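PDB 4ON1: putative metalloprotease II from Bacteroides fragilis, which binds zinc and probably acts as a metalloendopeptidase that cleaves peptide bonds within protein substrates. Local coordinates for residues A[302-307]-A[341-346]; A[222-227]-A[330-335]; A[260-265]-A[319-324]; A[202-207]-A[280-285]; A[228-233]-A[362-367]. One frame throughout, in Å; residues are numbered along the deposited sequence.

Contact 4 opens first, on strand 201-209, and closes at 280-285, at the start of the parallel strand 284-288. Helix 217-230 then starts contacts 2 and 5 in turn: contact 2 closes on the zinc-binding helix 331-340, contact 5 later, on the loop before the C-terminal helix. Contact 3 opens on helix 259-271 and closes on strand 319-323, within the span of contact 2. Contact 1 opens last, at 302-307, and closes just beyond helix 331-340. Contact 4 crosses contacts 2, 3 and 5 and is complete before contact 1 begins; contacts 2 and 5 cross, and contact 1 crosses 2 and 3. Contacts 1 and 3 both lie within contact 5.

Contact 1. Residues A[302-307]-A[341-346]. With ZN (zinc ion), chain C.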
# COMPACT_ATOMS: atom_id res chain seq x y z
N SER A 302 10.25 -13.51 -4.79
CA SER A 302 10.75 -14.74 -5.41
C SER A 302 12.05 -14.53 -6.17
O SER A 302 12.81 -15.47 -6.38
CB SER A 302 9.71 -15.35 -6.34
OG SER A 302 9.43 -14.49 -7.41
N GLY A 303 12.28 -13.30 -6.63
CA GLY A 303 13.51 -12.98 -7.34
C GLY A 303 13.61 -11.49 -7.63
O GLY A 303 12.67 -10.73 -7.45
N ILE A 304 14.78 -11.07 -8.10
CA ILE A 304 14.97 -9.69 -8.51
C ILE A 304 14.91 -9.57 -10.02
O ILE A 304 15.64 -10.25 -10.73
CB ILE A 304 16.32 -9.15 -7.98
CG1 ILE A 304 16.25 -9.03 -6.45
CG2 ILE A 304 16.64 -7.79 -8.58
CD1 ILE A 304 17.47 -8.35 -5.83
N GLY A 305 14.02 -8.72 -10.53
CA GLY A 305 13.96 -8.48 -11.96
C GLY A 305 13.35 -9.65 -12.71
O GLY A 305 13.95 -10.17 -13.64
N VAL A 306 12.16 -10.05 -12.30
CA VAL A 306 11.50 -11.21 -12.88
C VAL A 306 10.19 -10.83 -13.56
O VAL A 306 9.50 -11.70 -14.11
CB VAL A 306 11.25 -12.29 -11.83
CG1 VAL A 306 12.57 -12.88 -11.35
CG2 VAL A 306 10.49 -11.70 -10.66
N ILE A 307 9.82 -9.55 -13.52
CA ILE A 307 8.61 -9.10 -14.21
C ILE A 307 8.94 -8.58 -15.60
O ILE A 307 9.65 -7.58 -15.75
CB ILE A 307 7.87 -8.00 -13.43
CG1 ILE A 307 7.26 -8.56 -12.14
CG2 ILE A 307 6.77 -7.38 -14.30
CD1 ILE A 307 6.55 -7.52 -11.29
N GLY A 341 13.11 -5.37 -10.59
CA GLY A 341 14.53 -5.26 -10.85
C GLY A 341 15.34 -4.36 -9.93
O GLY A 341 16.57 -4.34 -10.00
N ALA A 342 14.66 -3.63 -9.05
CA ALA A 342 15.37 -2.72 -8.15
C ALA A 342 16.18 -3.48 -7.11
O ALA A 342 15.75 -4.51 -6.58
CB ALA A 342 14.38 -1.77 -7.46
N GLU A 343 17.35 -2.93 -6.77
CA GLU A 343 18.22 -3.52 -5.77
C GLU A 343 18.33 -2.60 -4.56
O GLU A 343 17.91 -1.45 -4.62
CB GLU A 343 19.60 -3.79 -6.37
CG GLU A 343 19.76 -5.21 -6.87
CD GLU A 343 20.70 -5.32 -8.04
OE1 GLU A 343 21.47 -4.36 -8.28
OE2 GLU A 343 20.68 -6.36 -8.72
N HIS A 344 18.85 -3.12 -3.45
CA HIS A 344 19.04 -2.30 -2.27
C HIS A 344 20.04 -1.18 -2.55
O HIS A 344 20.98 -1.37 -3.31
CB HIS A 344 19.50 -3.15 -1.08
CG HIS A 344 18.42 -4.02 -0.51
ND1 HIS A 344 18.68 -5.20 0.16
CD2 HIS A 344 17.07 -3.88 -0.53
CE1 HIS A 344 17.53 -5.74 0.54
NE2 HIS A 344 16.55 -4.96 0.13
N VAL A 345 19.84 -0.02 -1.93
CA VAL A 345 20.75 1.11 -2.09
C VAL A 345 21.08 1.74 -0.73
O VAL A 345 20.43 1.42 0.27
CB VAL A 345 20.15 2.19 -3.02
CG1 VAL A 345 19.90 1.63 -4.41
CG2 VAL A 345 18.86 2.74 -2.42
N ASP A 346 22.07 2.63 -0.69
CA ASP A 346 22.52 3.20 0.58
C ASP A 346 21.90 4.56 0.88
O ASP A 346 22.36 5.28 1.77
CB ASP A 346 24.05 3.35 0.60
CG ASP A 346 24.79 2.03 0.40
OD1 ASP A 346 26.01 2.08 0.12
OD2 ASP A 346 24.15 0.96 0.49
ZN ZN C . 14.65 -5.51 -0.08
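Gly-305 and Gly-341 meet backbone to backbone, their CA atoms 3.5 Å apart. Both have positive phi, and with no side chain on either the two chain segments can come this close. Gly-341 ends helix 331-340 in a Schellman motif, its phi of 118° turning the chain off the helix axis. The two glycine N atoms are both donors and form no bond with each other; Gly-305 is instead tied by a backbone hydrogen bond to His-338.

The apolar part of the contact belongs to Ile-304. Its CG2 methyl, anti to the backbone N, rests against the carbonyls of Gly-341 and Ala-342, 3.7 Å from Gly-341 O and 3.9 Å from Ala-342 O. The other branch ends in CD1, which lies 4.0 Å from Glu-343 CG; the two side chains cross at about a right angle. The carboxylate of Glu-343 turns to Arg-372 in a salt bridge, leaving its aliphatic part to the isoleucine. Ile-304 also touches the side chain of His-338, whose ND1 is hydrogen-bonded to Ala-342 O.

Metal coordination comes from His-344, with NE2 2.0 Å from the zinc ion and CD2 and CE1 both 3.0 Å from it. Asp-176, His-334 and His-338 complete the site. A zinc-site helix ended by glycine, with the third histidine three residues on, is the HExxHxxGxxH signature of the metzincins.

Contact 2. Residues A[222-227]-A[330-335]; sequences SQIQAV and YTLAHE. With ZN (zinc ion), chain C.
Gln-223 reaches across to the first turn of helix 331-340, where its OE1 accepts a hydrogen bond of 3.1 Å from Leu-332 N. The bond is fairly straight, at 163°, with the donor somewhat out of the amide plane. A bend at chi2 (-84°) carries CD over toward the helix start, and NE2 is held by His-328 O. A water sits 2.9 Å from Gln-223 OE1, close to Gln-223 O as well, and accepts from Ala-333 N at 2.8 Å, so two amides of that first turn are met by Gln-223, one directly and one through water.

Around this polar centre the packing is apolar. Val-227 CG2 touches both Leu-332 CG and Ala-333 CA, 3.7 Å from each. Ala-226 CB lies 3.6 Å from CD1 of Tyr-330, the N-cap residue, whose ring continues onto Pro-362.

Further out, the two short helical segments run 7.9 Å apart at 43°. On the far side of helix 331-340, His-334 NE2 binds the zinc ion, while His-334 ND1 is hydrogen-bonded to Leu-351 O. Packing of a long helix beside the one that carries the HExxH histidines is characteristic of the metzincin catalytic domain.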
# COMPACT_ATOMS: atom_id res chain seq x y z
N SER A 222 -3.78 1.18 1.27
CA SER A 222 -2.71 2.11 1.65
C SER A 222 -1.35 1.61 1.13
O SER A 222 -0.54 2.41 0.66
CB SER A 222 -2.63 2.30 3.17
OG SER A 222 -3.78 2.97 3.65
N GLN A 223 -1.11 0.30 1.21
CA GLN A 223 0.11 -0.27 0.63
C GLN A 223 0.15 -0.07 -0.88
O GLN A 223 1.20 0.21 -1.46
CB GLN A 223 0.21 -1.76 0.95
CG GLN A 223 0.37 -2.11 2.43
CD GLN A 223 1.81 -2.04 2.89
OE1 GLN A 223 2.74 -2.11 2.08
NE2 GLN A 223 2.01 -1.91 4.20
N ILE A 224 -1.01 -0.23 -1.51
CA ILE A 224 -1.15 -0.07 -2.96
C ILE A 224 -0.85 1.35 -3.40
O ILE A 224 -0.24 1.59 -4.44
CB ILE A 224 -2.57 -0.44 -3.42
CG1 ILE A 224 -2.77 -1.95 -3.43
CG2 ILE A 224 -2.86 0.12 -4.79
CD1 ILE A 224 -4.23 -2.35 -3.62
N GLN A 225 -1.31 2.31 -2.60
CA GLN A 225 -1.06 3.71 -2.86
C GLN A 225 0.44 3.99 -2.95
O GLN A 225 0.91 4.69 -3.85
CB GLN A 225 -1.71 4.56 -1.77
CG GLN A 225 -1.47 6.04 -1.90
CD GLN A 225 -2.68 6.76 -2.43
OE1 GLN A 225 -3.65 7.01 -1.71
NE2 GLN A 225 -2.63 7.09 -3.72
N ALA A 226 1.20 3.41 -2.02
CA ALA A 226 2.65 3.54 -2.03
C ALA A 226 3.28 2.88 -3.27
O ALA A 226 4.19 3.45 -3.87
CB ALA A 226 3.24 2.95 -0.76
N VAL A 227 2.78 1.71 -3.66
CA VAL A 227 3.25 1.09 -4.89
C VAL A 227 3.04 2.04 -6.05
O VAL A 227 3.95 2.27 -6.85
CB VAL A 227 2.53 -0.23 -5.21
CG1 VAL A 227 3.09 -0.82 -6.50
CG2 VAL A 227 2.65 -1.22 -4.06
N TYR A 330 5.47 0.67 3.42
CA TYR A 330 5.97 0.66 2.04
C TYR A 330 6.51 -0.71 1.64
O TYR A 330 7.21 -0.83 0.63
CB TYR A 330 7.05 1.73 1.86
CG TYR A 330 6.61 3.10 2.32
CD1 TYR A 330 5.32 3.55 2.07
CD2 TYR A 330 7.46 3.92 3.04
CE1 TYR A 330 4.90 4.80 2.50
CE2 TYR A 330 7.06 5.17 3.47
CZ TYR A 330 5.77 5.60 3.20
OH TYR A 330 5.36 6.84 3.62
N THR A 331 6.20 -1.72 2.44
CA THR A 331 6.80 -3.04 2.25
C THR A 331 6.34 -3.69 0.96
O THR A 331 7.13 -4.33 0.26
CB THR A 331 6.47 -3.97 3.43
OG1 THR A 331 7.05 -3.43 4.61
CG2 THR A 331 7.04 -5.37 3.20
N LEU A 332 5.07 -3.52 0.63
CA LEU A 332 4.57 -4.04 -0.63
C LEU A 332 5.29 -3.38 -1.81
O LEU A 332 5.75 -4.06 -2.73
CB LEU A 332 3.05 -3.83 -0.75
CG LEU A 332 2.45 -4.36 -2.05
CD1 LEU A 332 2.70 -5.86 -2.21
CD2 LEU A 332 0.95 -4.04 -2.15
N ALA A 333 5.42 -2.06 -1.76
CA ALA A 333 6.10 -1.34 -2.83
C ALA A 333 7.56 -1.76 -2.95
O ALA A 333 8.10 -1.85 -4.05
CB ALA A 333 6.00 0.17 -2.60
N HIS A 334 8.19 -2.00 -1.80
CA HIS A 334 9.58 -2.44 -1.76
C HIS A 334 9.76 -3.81 -2.42
O HIS A 334 10.62 -3.99 -3.29
CB HIS A 334 10.07 -2.47 -0.30
CG HIS A 334 11.50 -2.88 -0.14
ND1 HIS A 334 12.51 -1.98 0.11
CD2 HIS A 334 12.09 -4.11 -0.15
CE1 HIS A 334 13.66 -2.62 0.22
NE2 HIS A 334 13.43 -3.92 0.07
N GLU A 335 8.93 -4.77 -2.03
CA GLU A 335 8.99 -6.11 -2.63
C GLU A 335 8.74 -6.05 -4.14
O GLU A 335 9.45 -6.69 -4.92
CB GLU A 335 7.97 -7.04 -1.97
ZN ZN C . 14.65 -5.51 -0.08
O HOH W 1 3.59 -0.56 -0.18

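Contact 3. Residues A[260-265]-A[319-324]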
# COMPACT_ATOMS: atom_id res chain seq x y z
N VAL A 260 11.09 -18.33 3.05
CA VAL A 260 11.32 -19.14 1.86
C VAL A 260 10.28 -20.25 1.74
O VAL A 260 9.70 -20.47 0.68
CB VAL A 260 12.73 -19.75 1.85
CG1 VAL A 260 12.93 -20.68 0.65
CG2 VAL A 260 13.79 -18.65 1.85
N SER A 261 10.03 -20.94 2.86
CA SER A 261 9.00 -21.97 2.92
C SER A 261 7.62 -21.37 2.69
O SER A 261 6.79 -21.96 1.98
CB SER A 261 9.04 -22.67 4.28
OG SER A 261 10.37 -22.93 4.66
N ALA A 262 7.36 -20.21 3.29
CA ALA A 262 6.06 -19.55 3.15
C ALA A 262 5.78 -19.15 1.70
O ALA A 262 4.66 -19.30 1.21
CB ALA A 262 5.99 -18.33 4.06
N LEU A 263 6.79 -18.64 1.01
CA LEU A 263 6.61 -18.27 -0.39
C LEU A 263 6.32 -19.50 -1.26
O LEU A 263 5.38 -19.50 -2.06
CB LEU A 263 7.85 -17.56 -0.92
CG LEU A 263 7.75 -17.14 -2.39
CD1 LEU A 263 6.57 -16.20 -2.60
CD2 LEU A 263 9.04 -16.49 -2.86
N GLU A 264 7.13 -20.54 -1.08
CA GLU A 264 6.96 -21.78 -1.82
C GLU A 264 5.58 -22.39 -1.56
O GLU A 264 4.92 -22.87 -2.48
CB GLU A 264 8.06 -22.79 -1.45
CG GLU A 264 9.43 -22.41 -1.99
CD GLU A 264 10.52 -23.41 -1.62
OE1 GLU A 264 10.17 -24.51 -1.14
OE2 GLU A 264 11.72 -23.09 -1.80
N SER A 265 5.16 -22.36 -0.30
CA SER A 265 3.85 -22.87 0.07
C SER A 265 2.76 -22.04 -0.61
O SER A 265 1.75 -22.57 -1.06
CB SER A 265 3.68 -22.86 1.59
OG SER A 265 2.36 -23.23 1.96
N ALA A 319 6.24 -14.09 -7.68
CA ALA A 319 5.44 -13.99 -6.48
C ALA A 319 6.22 -13.38 -5.34
O ALA A 319 7.45 -13.32 -5.36
CB ALA A 319 4.90 -15.37 -6.07
N ALA A 320 5.48 -12.93 -4.34
CA ALA A 320 6.08 -12.40 -3.13
C ALA A 320 5.12 -12.61 -1.98
O ALA A 320 3.97 -12.97 -2.17
CB ALA A 320 6.42 -10.93 -3.29
N ILE A 321 5.62 -12.38 -0.77
CA ILE A 321 4.77 -12.29 0.39
C ILE A 321 5.06 -10.94 1.04
O ILE A 321 6.18 -10.44 0.96
CB ILE A 321 5.02 -13.45 1.36
CG1 ILE A 321 6.43 -13.37 1.94
CG2 ILE A 321 4.89 -14.79 0.64
CD1 ILE A 321 6.81 -14.58 2.78
N SER A 322 4.05 -10.35 1.67
CA SER A 322 4.23 -9.02 2.24
C SER A 322 3.30 -8.78 3.41
O SER A 322 2.14 -9.16 3.38
CB SER A 322 3.98 -7.94 1.18
OG SER A 322 4.18 -6.65 1.74
N THR A 323 3.83 -8.12 4.44
CA THR A 323 2.99 -7.61 5.51
C THR A 323 2.16 -6.44 4.98
O THR A 323 2.52 -5.82 3.97
CB THR A 323 3.83 -7.14 6.71
OG1 THR A 323 2.97 -6.86 7.84
CG2 THR A 323 4.63 -5.90 6.35
N THR A 324 1.03 -6.15 5.62
CA THR A 324 0.26 -4.96 5.26
C THR A 324 0.20 -3.99 6.43
O THR A 324 -0.46 -2.95 6.35
CB THR A 324 -1.18 -5.29 4.84
OG1 THR A 324 -1.81 -6.06 5.88
CG2 THR A 324 -1.17 -6.08 3.55
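Ala-319 and Leu-263 make the first touch along the strand, the alanine CB lying 3.9 Å from the leucine CD1. Ala-319 is also bound to Ser-302 through its backbone, where the chain pairs with the end of strand 299-301. At Ala-320 the direction reverses: its CB points away from helix 259-271, toward the zinc-binding helix, and what Leu-263 CD1 meets here is bare backbone, 3.9 Å from Ala-320 N. In Leu-263, CG stands anti to the backbone N (chi1 180°), and CD1, branching from it, is the methyl that meets the strand.

Ile-321 turns back to the helix and uses both branches. CG2 is 3.9 Å from Leu-263 CD1, while CD1 reaches up to Ala-262 CB at 4.0 Å; with chi1 at 65°, CG1 is placed between the backbone N and the carbonyl carbon. Ile-321 also touches Trp-292 and Tyr-300. The helical segment passes over the strand 8.3 Å away at 121°, packing on part of the face of the metzincin-like sheet that is turned from the active-site helix, and strand 319-323 lies in that sheet between parallel 284-288 and antiparallel 299-301.

Beyond Ile-321 the strand leaves the helical segment, and Ser-322 packs on Thr-331 and Leu-332 of the zinc-binding helix.

Contact 4. Residues A[202-207]-A[280-285]; sequences TLEFML and DKKPYI
Met-206 is held by both its backbone N and its backbone O, through strand 284-288 and the residue before it. Its N donates to Pro-283 O at 2.9 Å, and its O accepts from Ile-285 N at 2.9 Å, both nearly straight. Met-206 thus pairs with Tyr-284 and Leu-207 with Ile-285 in parallel register.

One charged pair lies farther back. The extended chains of Glu-204 and Lys-282 cross obliquely and join in a salt bridge, NZ 2.8 Å from OE1 and well above the carboxylate plane (52° out of it). Each end has another partner: Glu-204 OE2 binds Thr-245 OG1, and Lys-282 NZ binds Gln-279 OE1.

These strands are central members of the twisted sheet of the metzincin-like catalytic domain, with strand 240-248 on the other side of 201-209, and their side chains divide between its two faces. On the face of Met-206 and Tyr-284, the methionine CB lies over the ring in a CH-pi contact, 3.6 Å from the centroid. The chain then bends at chi2 (-70°), and SD makes an oblique Met-aromatic contact 5.2 Å from that centroid. Phe-316 meets the same tyrosine ring edge-to-face, and Tyr-284 OH is hydrogen-bonded to Gln-279 O.

On the other face, Phe-205 CD1 touches Pro-283 CB at 3.8 Å. Leu-207 CD2 lies beside Ile-285 CD1, also at 3.8 Å, and both Phe-205 and Ile-285 pack on Ile-336 of the zinc-binding helix.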
# COMPACT_ATOMS: atom_id res chain seq x y z
N THR A 202 -0.39 -3.14 -19.70
CA THR A 202 -1.09 -3.28 -18.43
C THR A 202 -0.34 -4.24 -17.51
O THR A 202 -0.12 -5.39 -17.85
CB THR A 202 -2.53 -3.78 -18.62
OG1 THR A 202 -3.29 -2.82 -19.37
CG2 THR A 202 -3.20 -4.00 -17.27
N LEU A 203 0.06 -3.75 -16.35
CA LEU A 203 0.65 -4.60 -15.33
C LEU A 203 -0.39 -4.87 -14.24
O LEU A 203 -0.84 -3.94 -13.57
CB LEU A 203 1.90 -3.95 -14.73
CG LEU A 203 2.68 -4.74 -13.68
CD1 LEU A 203 3.01 -6.14 -14.19
CD2 LEU A 203 3.94 -4.00 -13.31
N GLU A 204 -0.81 -6.13 -14.11
CA GLU A 204 -1.81 -6.47 -13.09
C GLU A 204 -1.21 -7.24 -11.93
O GLU A 204 -0.65 -8.32 -12.11
CB GLU A 204 -2.96 -7.30 -13.70
CG GLU A 204 -4.04 -7.69 -12.66
CD GLU A 204 -5.19 -8.49 -13.26
OE1 GLU A 204 -5.06 -8.98 -14.40
OE2 GLU A 204 -6.23 -8.63 -12.59
N PHE A 205 -1.31 -6.67 -10.73
CA PHE A 205 -0.88 -7.36 -9.52
C PHE A 205 -2.04 -8.10 -8.88
O PHE A 205 -3.10 -7.52 -8.63
CB PHE A 205 -0.28 -6.38 -8.50
CG PHE A 205 0.97 -5.73 -8.98
CD1 PHE A 205 2.18 -6.40 -8.91
CD2 PHE A 205 0.93 -4.45 -9.52
CE1 PHE A 205 3.34 -5.80 -9.37
CE2 PHE A 205 2.09 -3.84 -9.98
CZ PHE A 205 3.29 -4.51 -9.90
N MET A 206 -1.83 -9.39 -8.62
CA MET A 206 -2.83 -10.19 -7.92
C MET A 206 -2.48 -10.22 -6.44
O MET A 206 -1.50 -10.85 -6.03
CB MET A 206 -2.90 -11.61 -8.49
CG MET A 206 -3.15 -11.68 -9.99
SD MET A 206 -4.82 -11.15 -10.42
CE MET A 206 -5.75 -12.60 -9.87
N LEU A 207 -3.28 -9.52 -5.64
CA LEU A 207 -2.99 -9.39 -4.22
C LEU A 207 -3.87 -10.36 -3.45
O LEU A 207 -5.09 -10.21 -3.38
CB LEU A 207 -3.22 -7.95 -3.77
CG LEU A 207 -2.46 -6.90 -4.60
CD1 LEU A 207 -2.74 -5.51 -4.10
CD2 LEU A 207 -0.98 -7.16 -4.56
N ASP A 280 -1.52 -17.53 -14.72
CA ASP A 280 -0.22 -17.87 -14.14
C ASP A 280 0.92 -16.92 -14.53
O ASP A 280 2.05 -17.06 -14.04
CB ASP A 280 0.14 -19.30 -14.54
CG ASP A 280 0.25 -19.46 -16.04
OD1 ASP A 280 -0.78 -19.32 -16.73
OD2 ASP A 280 1.37 -19.75 -16.54
N LYS A 281 0.63 -15.94 -15.38
CA LYS A 281 1.67 -15.04 -15.89
C LYS A 281 1.57 -13.64 -15.31
O LYS A 281 1.99 -12.67 -15.93
CB LYS A 281 1.58 -14.98 -17.42
CG LYS A 281 1.84 -16.31 -18.10
CD LYS A 281 1.71 -16.16 -19.61
CE LYS A 281 2.39 -17.29 -20.36
NZ LYS A 281 2.29 -17.09 -21.84
N LYS A 282 1.03 -13.55 -14.10
CA LYS A 282 0.92 -12.29 -13.37
C LYS A 282 1.69 -12.40 -12.07
O LYS A 282 1.88 -13.50 -11.56
CB LYS A 282 -0.55 -11.94 -13.08
CG LYS A 282 -1.46 -11.90 -14.29
CD LYS A 282 -2.90 -11.68 -13.84
CE LYS A 282 -3.89 -11.90 -14.99
NZ LYS A 282 -5.28 -11.74 -14.51
N PRO A 283 2.13 -11.26 -11.52
CA PRO A 283 2.75 -11.24 -10.19
C PRO A 283 1.71 -11.49 -9.12
O PRO A 283 0.66 -10.85 -9.17
CB PRO A 283 3.33 -9.82 -10.06
CG PRO A 283 3.28 -9.24 -11.46
CD PRO A 283 2.14 -9.93 -12.15
N TYR A 284 1.99 -12.40 -8.19
CA TYR A 284 1.08 -12.68 -7.09
C TYR A 284 1.74 -12.36 -5.76
O TYR A 284 2.85 -12.80 -5.51
CB TYR A 284 0.65 -14.14 -7.10
CG TYR A 284 -0.38 -14.49 -8.15
CD1 TYR A 284 -0.01 -14.64 -9.47
CD2 TYR A 284 -1.70 -14.71 -7.80
CE1 TYR A 284 -0.95 -14.97 -10.44
CE2 TYR A 284 -2.64 -15.04 -8.76
CZ TYR A 284 -2.26 -15.17 -10.07
OH TYR A 284 -3.19 -15.50 -11.01
N ILE A 285 1.06 -11.59 -4.91
CA ILE A 285 1.62 -11.30 -3.60
C ILE A 285 0.67 -11.70 -2.48
O ILE A 285 -0.50 -11.31 -2.48
CB ILE A 285 1.98 -9.80 -3.46
CG1 ILE A 285 3.02 -9.41 -4.51
CG2 ILE A 285 2.58 -9.52 -2.09
CD1 ILE A 285 2.44 -8.56 -5.62

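Contact 5. Residues A[228-233]-A[362-367]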
# COMPACT_ATOMS: atom_id res chain seq x y z
N THR A 228 1.84 2.60 -6.10
CA THR A 228 1.44 3.50 -7.18
C THR A 228 2.33 4.73 -7.23
O THR A 228 2.72 5.19 -8.31
CB THR A 228 -0.04 3.91 -7.03
OG1 THR A 228 -0.86 2.72 -7.09
CG2 THR A 228 -0.46 4.86 -8.13
N THR A 229 2.68 5.26 -6.07
CA THR A 229 3.60 6.39 -6.00
C THR A 229 4.99 5.99 -6.51
O THR A 229 5.59 6.70 -7.30
CB THR A 229 3.71 6.92 -4.57
OG1 THR A 229 2.44 7.42 -4.15
CG2 THR A 229 4.76 8.03 -4.48
N SER A 230 5.46 4.82 -6.09
CA SER A 230 6.80 4.39 -6.48
C SER A 230 6.91 4.15 -7.97
O SER A 230 8.00 4.27 -8.53
CB SER A 230 7.19 3.12 -5.72
OG SER A 230 6.49 1.98 -6.21
N LEU A 231 5.79 3.83 -8.61
CA LEU A 231 5.80 3.50 -10.04
C LEU A 231 5.26 4.62 -10.92
O LEU A 231 5.05 4.42 -12.12
CB LEU A 231 4.99 2.22 -10.29
CG LEU A 231 5.50 0.98 -9.55
CD1 LEU A 231 4.75 -0.27 -10.01
CD2 LEU A 231 6.99 0.83 -9.77
N LYS A 232 5.02 5.79 -10.32
CA LYS A 232 4.51 6.94 -11.07
C LYS A 232 5.36 7.27 -12.30
O LYS A 232 4.82 7.63 -13.36
CB LYS A 232 4.43 8.17 -10.17
CG LYS A 232 3.82 9.38 -10.86
CD LYS A 232 3.80 10.62 -9.96
CE LYS A 232 2.85 10.44 -8.79
NZ LYS A 232 3.19 11.36 -7.67
N PHE A 233 6.67 7.15 -12.18
CA PHE A 233 7.55 7.49 -13.30
C PHE A 233 7.32 6.60 -14.52
O PHE A 233 7.56 7.01 -15.65
CB PHE A 233 9.02 7.44 -12.87
CG PHE A 233 9.55 6.05 -12.63
CD1 PHE A 233 10.39 5.45 -13.55
CD2 PHE A 233 9.25 5.37 -11.46
CE1 PHE A 233 10.92 4.18 -13.32
CE2 PHE A 233 9.76 4.11 -11.22
CZ PHE A 233 10.59 3.51 -12.15
N PRO A 362 8.30 6.33 -0.25
CA PRO A 362 7.91 5.35 -1.27
C PRO A 362 8.32 5.77 -2.68
O PRO A 362 7.51 5.71 -3.61
CB PRO A 362 6.38 5.30 -1.14
CG PRO A 362 6.02 6.68 -0.69
CD PRO A 362 7.15 7.13 0.22
N ASN A 363 9.58 6.15 -2.83
CA ASN A 363 10.10 6.66 -4.10
C ASN A 363 11.38 5.95 -4.49
O ASN A 363 12.25 5.72 -3.65
CB ASN A 363 10.37 8.16 -4.02
CG ASN A 363 9.13 8.96 -3.66
OD1 ASN A 363 8.83 9.17 -2.48
ND2 ASN A 363 8.42 9.43 -4.67
N HIS A 364 11.49 5.59 -5.77
CA HIS A 364 12.76 5.13 -6.32
C HIS A 364 13.60 6.34 -6.69
O HIS A 364 13.32 7.02 -7.68
CB HIS A 364 12.54 4.23 -7.54
CG HIS A 364 11.89 2.92 -7.22
ND1 HIS A 364 12.58 1.88 -6.63
CD2 HIS A 364 10.62 2.48 -7.39
CE1 HIS A 364 11.76 0.86 -6.46
NE2 HIS A 364 10.56 1.20 -6.91
N LEU A 365 14.64 6.60 -5.91
CA LEU A 365 15.47 7.77 -6.11
C LEU A 365 16.78 7.40 -6.79
O LEU A 365 17.58 8.26 -7.16
CB LEU A 365 15.75 8.46 -4.77
CG LEU A 365 14.53 8.77 -3.90
CD1 LEU A 365 14.98 9.33 -2.54
CD2 LEU A 365 13.57 9.74 -4.60
N SER A 366 17.01 6.10 -6.96
CA SER A 366 18.24 5.63 -7.58
C SER A 366 18.10 5.54 -9.10
O SER A 366 17.27 4.78 -9.61
CB SER A 366 18.62 4.26 -7.01
OG SER A 366 19.45 3.56 -7.92
N ALA A 367 18.91 6.31 -9.82
CA ALA A 367 18.90 6.26 -11.28
C ALA A 367 19.22 4.85 -11.77
O ALA A 367 18.65 4.37 -12.75
CB ALA A 367 19.89 7.26 -11.86
O HOH W 2 8.27 -0.29 -6.54
O HOH W 3 9.79 6.32 -7.76
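His-364 faces Ser-230 where helix 217-230 ends, tying that end to the loop that leads into the C-terminal helix 367-378. This loop follows Met-352, which His-364 touches and which probably belongs to the Met-turn of a metzincin-type domain.

The imidazole presents its edge to the helix end: CD2 lies 3.4 Å from Ser-230 O, which sits in the ring plane. His-364 also touches Ala-342 and Met-373, while Phe-233, stacked on Trp-370, comes obliquely, its CE2 4.3 Å from His-364 CD2.

Pro-362 approaches through its carbonyl. Its O is 3.2 Å from Ser-230 CA, and although Ser-230 N is also close, the angle is too poor for a hydrogen bond. The methyl CG2 of Thr-229 lies 3.7 Å from the same oxygen; the pyrrolidine ring is also near the methyl and packs on Tyr-330.

Ser-230 turns its OG between the backbone N and the carbonyl carbon (chi1 73°), where it binds back to Val-227 O. No direct hydrogen bond crosses the contact; two waters do the linking. One bridges Ser-230 O and His-364 N, at 2.8 and 2.7 Å. The other donates to Ser-230 OG and lies in the imidazole plane, 2.8 Å from His-364 NE2.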